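Local coordinates for protein beta-galactosidase (Streptococcus pneumoniae, PDB 4CU9) that cleaves beta-galactosides as a full-length enzyme, the part described being a carbohydrate-binding module that is likely to hold the enzyme on galactose-containing glycans, at residues N46-N51 and H85-S90; P111-Y114 and Y120-G123; I149-K154 and M161-E166. All coordinates share one frame; numbering follows the deposited sequence.

All three contacts belong to one galactose-binding-like beta-sandwich domain. Contact 1 and contact 3 are neighbours, with centres about 17 Å apart: Phe86 CD2 lies 3.7 Å from Ile149 CD1, and Phe86 CE1 lies 4.0 Å from Met165 SD, so the strand leading into contact 1 packs on the core that contact 3 crosses. Contact 2 stands apart on the loops, its centre about 22 Å from that of contact 1 and about 23 Å from that of contact 3. The bound calcium ion, held at a site that includes Tyr37, Asp40, Asp42, Ile177 and Glu178, is about 7 Å from the side chain of Arg48 in contact 1 and about 13 Å from that of Trp163 in contact 3.

Contact 1: N46-N51 and H85-S90; sequences NRRWTN and HFFADS
Arg48 lays the outer half of its side chain flat over one face of the Phe87 ring, and this overlap makes up most of a surface contact in the galactose-binding-like beta-sandwich. The tight part is the stack itself. Arg48 CD sits 3.6 Å from the centroid of the Phe87 ring, 21° off the ring normal, a CH-pi contact over the face. Beyond it the chain continues across the ring rim: Arg48 NE comes to 3.4 Å from Phe87 CE2, and Arg48 NH1 to 3.6 Å from Phe87 CZ. The guanidinium and ring planes are only 4° apart, so the charged group lies parallel to the ring but displaced toward its rim, with Phe87 CE2 over one guanidinium face. Arg48 reaches this position with CG between its own backbone N and carbonyl carbon (chi1 59°) and an extended run from CG to NE, while Phe87 turns its CG anti to the backbone N. The loose part lies at the guanidinium tip. Arg48 NH2 and Asp89 OD2 are 3.9 Å apart in a long salt bridge; the carboxylate oxygen stands well out of the guanidinium plane, so the attraction is of charges alone. Firmer polar partners lie just outside the two segments: Arg48 NH1 donates to the backbone oxygen of Glu45, and Asp89 OD1 is hydrogen-bonded to Thr92 OG1 and Gly91 N. All three touching residues are partly exposed, so the looseness here lies in the long ion pair and not in burial. Beneath the surface pair, the short strand 49-50 pairs antiparallel with strand 173-182, as does strand 73-86, and Thr50 and Phe87 both rest on Ala175 of strand 173-182 and on Thr92 of strand 92-93.

Contact 2: P111-Y114 and Y120-G123; sequences PTYY and YESG
Glu121 reaches back to the backbone of Thr112 and Tyr113, closing a loop of the galactose-binding-like domain around the short helix 117-120; Tyr113 is the centre of an inverse gamma turn. Glu121 is the first residue beyond that helix to leave helical backbone angles. From CB its side chain runs out with CG anti to the backbone N (chi1 -154°) and stays extended, which carries the carboxylate across to the other segment. Its CD lies 3.5 Å from Thr112 N and 4.0 Å from Pro111 CA. At the tip, Glu121 OE1 sits close to both nitrogens, 2.8 Å from Thr112 N and the same from Tyr113 N. From Tyr113 N it accepts a nearly straight hydrogen bond (N-H...O angle 172°), the donor lying close to the line of the C-O bond. Glu121 OE2 takes a weak one from Thr112 N at 3.4 Å and also approaches Pro111 CA. Two successive backbone N-H groups are thus turned toward one carboxylate, whose negative charge would suit them. The same OE1 lies at the edge of the Tyr113 ring, near its plane, with ring and carboxylate planes almost perpendicular. Tyr120 covers one face of that ring with its CB, while the two aromatic rings meet obliquely, their planes 41° apart. Pro111 also packs on His124, and Tyr114 OH is hydrogen-bonded to Asp36. Closest in the tyrosine pair is Tyr120 CB, 3.4 Å from Tyr113 CG.

Contact 3: I149-K154 and M161-E166; sequences INVTFK and MRWRME. With EDO (1,2-ethanediol), chain D.
The side chains of Val151 and Trp163 approach from opposite directions across the interior of the beta-sandwich, joining strand 149-158 to strand 160-166 by side chains alone; the nearest CA pair, Val151 and Trp163, is 11.7 Å apart. The indole presents its edge: Val151 CG1 lies near the ring plane, 4.0 Å from Trp163 CH2, and Val151 CG2 is 4.1 Å from the same atom. With CG anti to its carbonyl carbon (chi1 -69°), Trp163 sends the six-membered ring out toward the valine. Its indole also meets Tyr137 edge-to-face and packs on Leu98 and Leu84. A second apolar pair lies alongside, where Met161 CE approaches Phe153 CE2 at 4.2 Å, oblique to the ring. All four residues are buried, and the pairs form part of the hydrophobic core. Arg162, next in sequence to both Met161 and Trp163, turns to the other side of its strand; there its NE is bridged to Glu101 and its guanidinium meets Trp132 in a cation-pi contact. A 1,2-ethanediol, probably from the crystallisation liquor, takes two hydrogen bonds at the guanidinium edge: Arg162 NH1 to O1 and, straighter at 175°, Arg162 NH2 to O2 at 2.8 Å.

Contact 1: N46-N51 and H85-S90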
loop_
_atom_site.group_PDB
_atom_site.type_symbol
_atom_site.label_atom_id
_atom_site.label_comp_id
_atom_site.label_asym_id
_atom_site.label_seq_id
_atom_site.Cartn_x
_atom_site.Cartn_y
_atom_site.Cartn_z
ATOM N N ASN A 46 7.428 -1.038 15.481
ATOM C CA ASN A 46 7.926 0.335 15.520
ATOM C C ASN A 46 8.425 0.869 14.182
ATOM O O ASN A 46 8.874 2.010 14.110
ATOM C CB ASN A 46 9.015 0.448 16.585
ATOM C CG ASN A 46 8.449 0.369 17.989
ATOM O OD1 ASN A 46 8.867 -0.455 18.799
ATOM N ND2 ASN A 46 7.472 1.222 18.278
ATOM N N ARG A 47 8.337 0.047 13.133
ATOM C CA ARG A 47 8.637 0.475 11.776
ATOM C C ARG A 47 7.398 0.263 10.921
ATOM O O ARG A 47 7.217 -0.785 10.306
ATOM C CB ARG A 47 9.809 -0.304 11.214
ATOM C CG ARG A 47 11.139 -0.037 11.915
ATOM C CD ARG A 47 12.204 -1.036 11.493
ATOM N NE ARG A 47 12.461 -1.042 10.033
ATOM C CZ ARG A 47 13.374 -0.280 9.417
ATOM N NH1 ARG A 47 14.123 0.574 10.107
ATOM N NH2 ARG A 47 13.553 -0.375 8.100
ATOM N N ARG A 48 6.531 1.258 10.884
ATOM C CA ARG A 48 5.279 1.114 10.149
ATOM C C ARG A 48 5.049 2.278 9.192
ATOM O O ARG A 48 5.649 3.344 9.326
ATOM C CB ARG A 48 4.121 0.999 11.123
ATOM C CG ARG A 48 4.012 2.211 12.020
ATOM C CD ARG A 48 3.375 1.881 13.325
ATOM N NE ARG A 48 3.277 3.098 14.132
ATOM C CZ ARG A 48 3.867 3.289 15.311
ATOM N NH1 ARG A 48 4.594 2.353 15.884
ATOM N NH2 ARG A 48 3.696 4.434 15.933
ATOM N N TRP A 49 4.240 2.015 8.183
ATOM C CA TRP A 49 3.645 3.045 7.384
ATOM C C TRP A 49 2.282 3.356 7.987
ATOM O O TRP A 49 1.531 2.470 8.375
ATOM C CB TRP A 49 3.482 2.589 5.930
ATOM C CG TRP A 49 2.588 3.510 5.180
ATOM C CD1 TRP A 49 2.935 4.688 4.602
ATOM C CD2 TRP A 49 1.203 3.360 4.991
ATOM N NE1 TRP A 49 1.837 5.270 4.023
ATOM C CE2 TRP A 49 0.756 4.475 4.254
ATOM C CE3 TRP A 49 0.277 2.360 5.335
ATOM C CZ2 TRP A 49 -0.566 4.634 3.883
ATOM C CZ3 TRP A 49 -1.023 2.519 4.967
ATOM C CH2 TRP A 49 -1.447 3.656 4.260
ATOM N N THR A 50 1.939 4.634 7.974
ATOM C CA THR A 50 0.648 5.062 8.385
ATOM C C THR A 50 0.307 6.326 7.602
ATOM O O THR A 50 1.209 7.012 7.079
ATOM C CB THR A 50 0.866 5.427 9.865
ATOM O OG1 THR A 50 0.666 4.305 10.751
ATOM C CG2 THR A 50 0.302 6.642 10.257
ATOM N N ASN A 51 -0.977 6.632 7.509
ATOM C CA ASN A 51 -1.411 7.960 6.967
ATOM C C ASN A 51 -2.115 8.746 8.044
ATOM O O ASN A 51 -2.978 9.570 7.760
ATOM C CB ASN A 51 -2.347 7.788 5.776
ATOM C CG ASN A 51 -3.707 7.268 6.192
ATOM O OD1 ASN A 51 -3.812 6.438 7.111
ATOM N ND2 ASN A 51 -4.762 7.750 5.528
ATOM N N HIS A 85 0.329 -7.115 6.649
ATOM C CA HIS A 85 0.530 -7.062 8.108
ATOM C C HIS A 85 0.103 -5.683 8.605
ATOM O O HIS A 85 0.805 -4.687 8.349
ATOM C CB HIS A 85 2.002 -7.272 8.437
ATOM C CG HIS A 85 2.286 -7.618 9.866
ATOM N ND1 HIS A 85 1.352 -7.530 10.872
ATOM C CD2 HIS A 85 3.419 -8.081 10.451
ATOM C CE1 HIS A 85 1.893 -7.927 12.017
ATOM N NE2 HIS A 85 3.144 -8.277 11.785
ATOM N N PHE A 86 -1.020 -5.614 9.293
ATOM C CA PHE A 86 -1.544 -4.364 9.803
ATOM C C PHE A 86 -1.107 -4.116 11.227
ATOM O O PHE A 86 -0.792 -5.059 11.974
ATOM C CB PHE A 86 -3.074 -4.350 9.713
ATOM C CG PHE A 86 -3.578 -4.362 8.303
ATOM C CD1 PHE A 86 -3.504 -3.219 7.533
ATOM C CD2 PHE A 86 -4.155 -5.488 7.755
ATOM C CE1 PHE A 86 -3.949 -3.207 6.236
ATOM C CE2 PHE A 86 -4.628 -5.478 6.481
ATOM C CZ PHE A 86 -4.544 -4.332 5.726
ATOM N N PHE A 87 -1.157 -2.839 11.612
ATOM C CA PHE A 87 -0.786 -2.409 12.943
ATOM C C PHE A 87 -1.940 -1.605 13.491
ATOM O O PHE A 87 -2.733 -1.076 12.725
ATOM C CB PHE A 87 0.440 -1.512 12.874
ATOM C CG PHE A 87 0.778 -0.803 14.170
ATOM C CD1 PHE A 87 1.522 -1.437 15.139
ATOM C CD2 PHE A 87 0.406 0.519 14.377
ATOM C CE1 PHE A 87 1.864 -0.788 16.316
ATOM C CE2 PHE A 87 0.771 1.189 15.527
ATOM C CZ PHE A 87 1.495 0.531 16.506
ATOM N N ALA A 88 -2.041 -1.545 14.816
ATOM C CA ALA A 88 -3.021 -0.656 15.449
ATOM C C ALA A 88 -2.461 -0.038 16.701
ATOM O O ALA A 88 -1.661 -0.645 17.394
ATOM C CB ALA A 88 -4.286 -1.429 15.774
ATOM N N ASP A 89 -2.949 1.161 16.993
ATOM C CA ASP A 89 -2.667 1.878 18.229
ATOM C C ASP A 89 -3.810 2.875 18.415
ATOM O O ASP A 89 -4.893 2.680 17.831
ATOM C CB ASP A 89 -1.271 2.525 18.193
ATOM C CG ASP A 89 -1.148 3.645 17.185
ATOM O OD1 ASP A 89 -2.121 3.936 16.446
ATOM O OD2 ASP A 89 -0.050 4.263 17.157
ATOM N N SER A 90 -3.604 3.939 19.195
ATOM C CA SER A 90 -4.731 4.859 19.486
ATOM C C SER A 90 -5.284 5.531 18.237
ATOM O O SER A 90 -6.480 5.709 18.135
ATOM C CB SER A 90 -4.357 5.940 20.505
ATOM O OG SER A 90 -3.192 6.609 20.064
#

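Contact 2: P111-Y114 and Y120-G123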
loop_
_atom_site.group_PDB
_atom_site.type_symbol
_atom_site.label_atom_id
_atom_site.label_comp_id
_atom_site.label_asym_id
_atom_site.label_seq_id
_atom_site.Cartn_x
_atom_site.Cartn_y
_atom_site.Cartn_z
ATOM N N PRO A 111 7.049 7.965 -8.615
ATOM C CA PRO A 111 6.821 9.329 -8.231
ATOM C C PRO A 111 8.013 9.908 -7.427
ATOM O O PRO A 111 8.692 9.190 -6.661
ATOM C CB PRO A 111 5.604 9.248 -7.324
ATOM C CG PRO A 111 4.864 7.992 -7.732
ATOM C CD PRO A 111 5.965 7.048 -8.165
ATOM N N THR A 112 8.261 11.190 -7.608
ATOM C CA THR A 112 9.196 11.855 -6.715
ATOM C C THR A 112 8.688 11.785 -5.267
ATOM O O THR A 112 9.398 11.372 -4.345
ATOM C CB THR A 112 9.410 13.312 -7.141
ATOM O OG1 THR A 112 10.006 13.310 -8.438
ATOM C CG2 THR A 112 10.363 13.997 -6.166
ATOM N N TYR A 113 7.431 12.145 -5.091
ATOM C CA TYR A 113 6.772 12.129 -3.793
ATOM C C TYR A 113 6.002 10.831 -3.675
ATOM O O TYR A 113 4.775 10.825 -3.650
ATOM C CB TYR A 113 5.847 13.341 -3.639
ATOM C CG TYR A 113 6.635 14.648 -3.490
ATOM C CD1 TYR A 113 7.092 15.050 -2.252
ATOM C CD2 TYR A 113 6.922 15.452 -4.585
ATOM C CE1 TYR A 113 7.814 16.233 -2.090
ATOM C CE2 TYR A 113 7.646 16.641 -4.441
ATOM C CZ TYR A 113 8.094 17.020 -3.194
ATOM O OH TYR A 113 8.818 18.175 -3.006
ATOM N N TYR A 114 6.756 9.732 -3.614
ATOM C CA TYR A 114 6.141 8.413 -3.683
ATOM C C TYR A 114 5.358 8.056 -2.406
ATOM O O TYR A 114 4.509 7.192 -2.458
ATOM C CB TYR A 114 7.165 7.340 -4.047
ATOM C CG TYR A 114 8.319 7.217 -3.105
ATOM C CD1 TYR A 114 8.189 6.509 -1.916
ATOM C CD2 TYR A 114 9.571 7.779 -3.405
ATOM C CE1 TYR A 114 9.238 6.344 -1.048
ATOM C CE2 TYR A 114 10.640 7.600 -2.543
ATOM C CZ TYR A 114 10.463 6.900 -1.358
ATOM O OH TYR A 114 11.505 6.710 -0.484
ATOM N N TYR A 120 1.205 15.843 -3.219
ATOM C CA TYR A 120 2.442 16.425 -3.695
ATOM C C TYR A 120 2.810 16.094 -5.112
ATOM O O TYR A 120 3.720 16.704 -5.669
ATOM C CB TYR A 120 3.569 16.020 -2.771
ATOM C CG TYR A 120 3.449 16.658 -1.419
ATOM C CD1 TYR A 120 3.214 18.037 -1.274
ATOM C CD2 TYR A 120 3.562 15.897 -0.280
ATOM C CE1 TYR A 120 3.117 18.615 -0.014
ATOM C CE2 TYR A 120 3.451 16.456 0.969
ATOM C CZ TYR A 120 3.242 17.807 1.104
ATOM O OH TYR A 120 3.147 18.311 2.375
ATOM N N GLU A 121 2.102 15.148 -5.708
ATOM C CA GLU A 121 2.354 14.807 -7.077
ATOM C C GLU A 121 1.048 14.364 -7.762
ATOM O O GLU A 121 1.013 13.308 -8.383
ATOM C CB GLU A 121 3.443 13.755 -7.150
ATOM C CG GLU A 121 4.180 13.806 -8.480
ATOM C CD GLU A 121 5.498 13.065 -8.490
ATOM O OE1 GLU A 121 6.175 13.027 -7.439
ATOM O OE2 GLU A 121 5.862 12.546 -9.563
ATOM N N SER A 122 0.003 15.219 -7.650
ATOM C CA SER A 122 -1.341 14.901 -8.134
ATOM C C SER A 122 -1.408 14.642 -9.633
ATOM O O SER A 122 -2.335 14.025 -10.092
ATOM C CB SER A 122 -2.367 16.020 -7.766
ATOM O OG SER A 122 -2.039 17.206 -8.442
ATOM N N GLY A 123 -0.466 15.157 -10.406
ATOM C CA GLY A 123 -0.438 14.845 -11.845
ATOM C C GLY A 123 0.094 13.460 -12.219
ATOM O O GLY A 123 -0.044 13.036 -13.368
#

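Contact 3: I149-K154 and M161-E166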
loop_
_atom_site.group_PDB
_atom_site.type_symbol
_atom_site.label_atom_id
_atom_site.label_comp_id
_atom_site.label_asym_id
_atom_site.label_seq_id
_atom_site.Cartn_x
_atom_site.Cartn_y
_atom_site.Cartn_z
ATOM N N ILE A 149 -1.712 -11.586 7.241
ATOM C CA ILE A 149 -2.858 -12.067 6.496
ATOM C C ILE A 149 -2.372 -12.512 5.126
ATOM O O ILE A 149 -1.602 -11.800 4.479
ATOM C CB ILE A 149 -3.927 -10.970 6.307
ATOM C CG1 ILE A 149 -4.502 -10.524 7.658
ATOM C CG2 ILE A 149 -5.039 -11.468 5.400
ATOM C CD1 ILE A 149 -5.065 -9.118 7.632
ATOM N N ASN A 150 -2.821 -13.686 4.680
ATOM C CA ASN A 150 -2.417 -14.206 3.398
ATOM C C ASN A 150 -3.615 -14.123 2.460
ATOM O O ASN A 150 -4.740 -14.413 2.862
ATOM C CB ASN A 150 -1.867 -15.638 3.489
ATOM C CG ASN A 150 -0.637 -15.749 4.378
ATOM O OD1 ASN A 150 0.489 -15.486 3.946
ATOM N ND2 ASN A 150 -0.845 -16.147 5.633
ATOM N N VAL A 151 -3.346 -13.711 1.229
ATOM C CA VAL A 151 -4.357 -13.451 0.218
ATOM C C VAL A 151 -4.008 -14.162 -1.074
ATOM O O VAL A 151 -2.855 -14.200 -1.458
ATOM C CB VAL A 151 -4.431 -11.925 -0.062
ATOM C CG1 VAL A 151 -5.183 -11.599 -1.350
ATOM C CG2 VAL A 151 -4.978 -11.135 1.115
ATOM N N THR A 152 -5.021 -14.738 -1.741
ATOM C CA THR A 152 -4.857 -15.290 -3.069
ATOM C C THR A 152 -5.798 -14.625 -4.053
ATOM O O THR A 152 -6.873 -14.109 -3.713
ATOM C CB THR A 152 -5.144 -16.811 -3.099
ATOM O OG1 THR A 152 -6.418 -17.046 -2.497
ATOM C CG2 THR A 152 -4.143 -17.548 -2.325
ATOM N N PHE A 153 -5.384 -14.639 -5.301
ATOM C CA PHE A 153 -6.193 -14.175 -6.383
ATOM C C PHE A 153 -5.794 -14.869 -7.679
ATOM O O PHE A 153 -4.754 -15.499 -7.751
ATOM C CB PHE A 153 -6.159 -12.641 -6.496
ATOM C CG PHE A 153 -4.777 -12.022 -6.331
ATOM C CD1 PHE A 153 -4.235 -11.828 -5.077
ATOM C CD2 PHE A 153 -4.029 -11.676 -7.443
ATOM C CE1 PHE A 153 -2.972 -11.265 -4.931
ATOM C CE2 PHE A 153 -2.774 -11.099 -7.320
ATOM C CZ PHE A 153 -2.237 -10.912 -6.060
ATOM N N LYS A 154 -6.631 -14.756 -8.702
ATOM C CA LYS A 154 -6.261 -15.251 -10.019
ATOM C C LYS A 154 -5.062 -14.423 -10.537
ATOM O O LYS A 154 -5.005 -13.200 -10.376
ATOM C CB LYS A 154 -7.458 -15.206 -10.966
ATOM C CG LYS A 154 -7.128 -15.604 -12.392
ATOM C CD LYS A 154 -8.389 -15.846 -13.215
ATOM C CE LYS A 154 -8.000 -16.250 -14.629
ATOM N NZ LYS A 154 -9.073 -17.005 -15.322
ATOM N N MET A 161 0.978 -2.925 -8.020
ATOM C CA MET A 161 -0.247 -3.411 -7.358
ATOM C C MET A 161 -0.465 -2.502 -6.169
ATOM O O MET A 161 0.486 -1.914 -5.667
ATOM C CB MET A 161 -0.080 -4.852 -6.877
ATOM C CG MET A 161 0.141 -5.833 -8.012
ATOM S SD MET A 161 -1.279 -6.225 -9.043
ATOM C CE MET A 161 -2.409 -6.930 -7.876
ATOM N N ARG A 162 -1.718 -2.331 -5.775
ATOM C CA ARG A 162 -2.033 -1.596 -4.575
ATOM C C ARG A 162 -3.260 -2.151 -3.871
ATOM O O ARG A 162 -4.073 -2.901 -4.434
ATOM C CB ARG A 162 -2.225 -0.088 -4.862
ATOM C CG ARG A 162 -3.550 0.275 -5.478
ATOM C CD ARG A 162 -3.647 1.733 -5.781
ATOM N NE ARG A 162 -4.994 2.081 -6.157
ATOM C CZ ARG A 162 -5.429 3.316 -6.340
ATOM N NH1 ARG A 162 -4.590 4.352 -6.191
ATOM N NH2 ARG A 162 -6.693 3.509 -6.693
ATOM N N TRP A 163 -3.395 -1.708 -2.630
ATOM C CA TRP A 163 -4.603 -1.913 -1.859
ATOM C C TRP A 163 -5.215 -0.541 -1.646
ATOM O O TRP A 163 -4.543 0.405 -1.108
ATOM C CB TRP A 163 -4.304 -2.577 -0.511
ATOM C CG TRP A 163 -3.867 -3.982 -0.617
ATOM C CD1 TRP A 163 -2.613 -4.428 -0.700
ATOM C CD2 TRP A 163 -4.713 -5.123 -0.735
ATOM N NE1 TRP A 163 -2.595 -5.789 -0.820
ATOM C CE2 TRP A 163 -3.884 -6.244 -0.855
ATOM C CE3 TRP A 163 -6.086 -5.305 -0.746
ATOM C CZ2 TRP A 163 -4.388 -7.542 -0.935
ATOM C CZ3 TRP A 163 -6.591 -6.625 -0.837
ATOM C CH2 TRP A 163 -5.723 -7.705 -0.918
ATOM N N ARG A 164 -6.450 -0.394 -2.117
ATOM C CA ARG A 164 -7.242 0.825 -1.916
ATOM C C ARG A 164 -8.108 0.591 -0.692
ATOM O O ARG A 164 -8.976 -0.281 -0.676
ATOM C CB ARG A 164 -8.057 1.181 -3.148
ATOM C CG ARG A 164 -8.946 2.435 -2.980
ATOM C CD ARG A 164 -9.420 2.927 -4.331
ATOM N NE ARG A 164 -10.234 1.949 -5.041
ATOM C CZ ARG A 164 -11.494 1.646 -4.747
ATOM N NH1 ARG A 164 -12.157 2.253 -3.760
ATOM N NH2 ARG A 164 -12.125 0.741 -5.465
ATOM N N MET A 165 -7.812 1.321 0.372
ATOM C CA MET A 165 -8.354 1.015 1.696
ATOM C C MET A 165 -9.160 2.191 2.270
ATOM O O MET A 165 -9.041 3.336 1.831
ATOM C CB MET A 165 -7.208 0.680 2.629
ATOM C CG MET A 165 -6.379 -0.542 2.212
ATOM S SD MET A 165 -4.842 -0.775 3.192
ATOM C CE MET A 165 -3.783 0.503 2.562
ATOM N N GLU A 166 -10.012 1.872 3.228
ATOM C CA GLU A 166 -10.725 2.878 3.996
ATOM C C GLU A 166 -10.419 2.673 5.437
ATOM O O GLU A 166 -10.529 1.547 5.971
ATOM C CB GLU A 166 -12.220 2.788 3.764
ATOM C CG GLU A 166 -12.604 3.170 2.331
ATOM C CD GLU A 166 -14.116 3.238 2.106
ATOM O OE1 GLU A 166 -14.895 3.203 3.081
ATOM O OE2 GLU A 166 -14.523 3.338 0.927
HETATM C C1 EDO D . -6.060 7.828 -5.994
HETATM O O1 EDO D . -5.193 7.050 -5.141
HETATM C C2 EDO D . -6.501 7.138 -7.291
HETATM O O2 EDO D . -7.529 6.190 -7.014
#